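Local coordinates for DUF1993 domain-containing protein (Shewanella denitrificans, PDB 2OQM) that is of unknown function but carries a DUF1993 domain and is probably a helical-bundle member of the DinB family, at residues Gln72-Cys77 with Asp99-Leu104. Residues are numbered along the deposited sequence; the frame is centred on the assembly and turned at random.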
ATOM      1  N   GLN A  72      -5.468   8.247  11.320  1.00 24.21           N
ATOM      2  CA  GLN A  72      -5.001   7.631  10.104  1.00 25.16           C
ATOM      3  C   GLN A  72      -4.444   8.679   9.150  1.00 26.41           C
ATOM      4  O   GLN A  72      -3.434   8.407   8.490  1.00 26.54           O
ATOM      5  CB  GLN A  72      -6.125   6.864   9.385  1.00 24.23           C
ATOM      6  CG  GLN A  72      -6.767   5.689  10.116  1.00 27.57           C
ATOM      7  CD  GLN A  72      -5.739   4.629  10.454  1.00 27.46           C
ATOM      8  OE1 GLN A  72      -4.845   4.374   9.656  1.00 28.08           O
ATOM      9  NE2 GLN A  72      -5.862   4.003  11.628  1.00 27.60           N
ATOM     10  N   VAL A  73      -5.133   9.816   9.015  1.00 24.60           N
ATOM     11  CA  VAL A  73      -4.717  10.880   8.084  1.00 24.22           C
ATOM     12  C   VAL A  73      -3.397  11.453   8.575  1.00 24.47           C
ATOM     13  O   VAL A  73      -2.460  11.627   7.784  1.00 26.07           O
ATOM     14  CB  VAL A  73      -5.793  11.957   7.920  1.00 24.48           C
ATOM     15  CG1 VAL A  73      -5.291  13.178   7.141  1.00 21.44           C
ATOM     16  CG2 VAL A  73      -7.065  11.323   7.224  1.00 25.52           C
ATOM     17  N   GLN A  74      -3.309  11.703   9.869  1.00 24.80           N
ATOM     18  CA  GLN A  74      -2.102  12.247  10.447  1.00 25.33           C
ATOM     19  C   GLN A  74      -0.908  11.306  10.225  1.00 23.03           C
ATOM     20  O   GLN A  74       0.193  11.752   9.854  1.00 25.13           O
ATOM     21  CB  GLN A  74      -2.302  12.507  11.957  1.00 22.47           C
ATOM     22  CG  GLN A  74      -3.358  13.574  12.309  1.00 22.30           C
ATOM     23  CD  GLN A  74      -3.669  13.665  13.781  1.00 26.12           C
ATOM     24  OE1 GLN A  74      -3.575  12.681  14.491  1.00 27.08           O
ATOM     25  NE2 GLN A  74      -4.023  14.867  14.253  1.00 26.84           N
ATOM     26  N   ILE A  75      -1.135  10.013  10.409  1.00 25.77           N
ATOM     27  CA  ILE A  75      -0.071   9.016  10.247  1.00 24.84           C
ATOM     28  C   ILE A  75       0.299   8.859   8.788  1.00 27.61           C
ATOM     29  O   ILE A  75       1.466   8.762   8.482  1.00 26.83           O
ATOM     30  CB  ILE A  75      -0.405   7.641  10.854  1.00 23.96           C
ATOM     31  CG1 ILE A  75      -0.678   7.781  12.350  1.00 28.34           C
ATOM     32  CG2 ILE A  75       0.806   6.706  10.660  1.00 21.99           C
ATOM     33  CD1 ILE A  75      -1.473   6.657  13.026  1.00 26.54           C
ATOM     34  N   ALA A  76      -0.677   8.883   7.887  1.00 21.75           N
ATOM     35  CA  ALA A  76      -0.364   8.907   6.455  1.00 26.16           C
ATOM     36  C   ALA A  76       0.493  10.090   6.101  1.00 23.29           C
ATOM     37  O   ALA A  76       1.490   9.939   5.433  1.00 22.61           O
ATOM     38  CB  ALA A  76      -1.621   8.849   5.565  1.00 23.99           C
ATOM     39  N   CYS A  77       0.157  11.276   6.580  1.00 24.43           N
ATOM     40  CA  CYS A  77       0.935  12.444   6.249  1.00 24.69           C
ATOM     41  C   CYS A  77       2.372  12.336   6.794  1.00 26.79           C
ATOM     42  O   CYS A  77       3.337  12.671   6.106  1.00 26.97           O
ATOM     43  CB  CYS A  77       0.264  13.693   6.801  1.00 26.86           C
ATOM     44  SG  CYS A  77      -1.273  14.228   5.965  1.00 25.09           S
ATOM     45  N   ASP A  99      -0.128  17.205  16.114  1.00 46.89           N
ATOM     46  CA  ASP A  99      -1.292  16.313  16.006  1.00 43.32           C
ATOM     47  C   ASP A  99      -2.526  16.797  16.751  1.00 41.57           C
ATOM     48  O   ASP A  99      -3.304  16.013  17.279  1.00 39.88           O
ATOM     49  CB  ASP A  99      -0.941  14.899  16.438  1.00 43.60           C
ATOM     50  CG  ASP A  99      -0.096  14.165  15.397  1.00 46.79           C
ATOM     51  OD1 ASP A  99      -0.120  14.548  14.202  1.00 46.02           O
ATOM     52  OD2 ASP A  99       0.568  13.184  15.771  1.00 51.47           O
ATOM     53  N   SER A 100      -2.721  18.102  16.741  1.00 41.74           N
ATOM     54  CA  SER A 100      -3.835  18.719  17.455  1.00 41.86           C
ATOM     55  C   SER A 100      -5.135  18.801  16.647  1.00 39.37           C
ATOM     56  O   SER A 100      -6.137  19.314  17.153  1.00 39.62           O
ATOM     57  CB  SER A 100      -3.420  20.144  17.834  1.00 42.62           C
ATOM     58  OG  SER A 100      -3.073  20.877  16.647  1.00 50.24           O
ATOM     59  N   GLU A 101      -5.116  18.351  15.385  1.00 35.16           N
ATOM     60  CA  GLU A 101      -6.245  18.566  14.481  1.00 33.91           C
ATOM     61  C   GLU A 101      -7.492  17.847  14.959  1.00 35.09           C
ATOM     62  O   GLU A 101      -7.432  16.687  15.380  1.00 36.16           O
ATOM     63  CB  GLU A 101      -5.932  18.041  13.075  1.00 32.10           C
ATOM     64  CG  GLU A 101      -4.845  18.779  12.317  1.00 34.79           C
ATOM     65  CD  GLU A 101      -3.441  18.243  12.502  1.00 36.91           C
ATOM     66  OE1 GLU A 101      -3.235  17.363  13.342  1.00 30.52           O
ATOM     67  OE2 GLU A 101      -2.521  18.755  11.824  1.00 32.16           O
ATOM     68  N   THR A 102      -8.625  18.524  14.881  1.00 33.97           N
ATOM     69  CA  THR A 102      -9.902  17.912  15.221  1.00 35.96           C
ATOM     70  C   THR A 102     -10.947  18.079  14.130  1.00 35.61           C
ATOM     71  O   THR A 102     -12.011  17.464  14.198  1.00 36.99           O
ATOM     72  CB  THR A 102     -10.453  18.479  16.562  1.00 35.86           C
ATOM     73  OG1 THR A 102     -10.592  19.902  16.483  1.00 37.18           O
ATOM     74  CG2 THR A 102      -9.511  18.168  17.706  1.00 35.82           C
ATOM     75  N   THR A 103     -10.654  18.897  13.119  1.00 32.47           N
ATOM     76  CA  THR A 103     -11.628  19.222  12.107  1.00 28.68           C
ATOM     77  C   THR A 103     -11.116  18.896  10.726  1.00 28.52           C
ATOM     78  O   THR A 103      -9.909  18.714  10.516  1.00 28.80           O
ATOM     79  CB  THR A 103     -11.993  20.689  12.143  1.00 30.20           C
ATOM     80  OG1 THR A 103     -10.890  21.477  11.638  1.00 28.92           O
ATOM     81  CG2 THR A 103     -12.391  21.109  13.590  1.00 33.71           C
ATOM     82  N   LEU A 104     -12.048  18.770   9.789  1.00 27.46           N
ATOM     83  CA  LEU A 104     -11.683  18.489   8.394  1.00 28.72           C
ATOM     84  C   LEU A 104     -10.784  19.618   7.854  1.00 26.98           C
ATOM     85  O   LEU A 104      -9.810  19.348   7.179  1.00 24.85           O
ATOM     86  CB  LEU A 104     -12.926  18.252   7.499  1.00 26.94           C
ATOM     87  CG  LEU A 104     -12.637  17.849   6.033  1.00 29.39           C
ATOM     88  CD1 LEU A 104     -11.615  16.761   5.930  1.00 29.91           C
ATOM     89  CD2 LEU A 104     -13.901  17.420   5.310  1.00 30.53           C
TER
HETATM   90  O   HOH W   1      -5.870  15.397  16.897  1.00 53.74           O
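Q74 NE2, on helix 69-87, donates to OE1 of E101, in the loop that leads into helix 104-119, at 2.8 Å. The bond is well off straight (139° at the hydrogen) and meets the carboxylate on its anti side, out of its plane. One N-H of the amide goes to that oxygen; on the side of the other lie the backbone O of D99 and a water, each 3.3 Å from NE2 of Q74 and so loosely held, the bond to D99 O being weak. The water in turn donates to the carbonyl oxygens of D99 and E101, 2.7 Å from D99 O. Q74 gets there because its chain runs on extended beyond CG (chi2 172°), whereas E101 is bent at chi2 and comes past it in the opposite direction. The D99 carboxylate stacks on the Q74 amide, their planes 25° apart, with OD1 of D99 3.7 Å from CD of Q74. R110 of helix 104-119 forms salt bridges with both acids, through D99 OD1 and E101 OE1, so E101 OE1 serves the amide and the arginine together; R71 bonds Q74 OE1. An alanine in place of Q74 would probably leave the D99 carbonyl and E101 OE1 without their amide donor, and the D99 carboxylate without the flat group it lies against. Neighbouring residues of the same helix turn to the other helices, V73 to helix 13-50 and A76 to helix 146-172. A side-chain amide of helix 69-87 is thus hydrogen-bonded to the loop before helix 104-119, in a helical bundle consistent with the DinB-like fold.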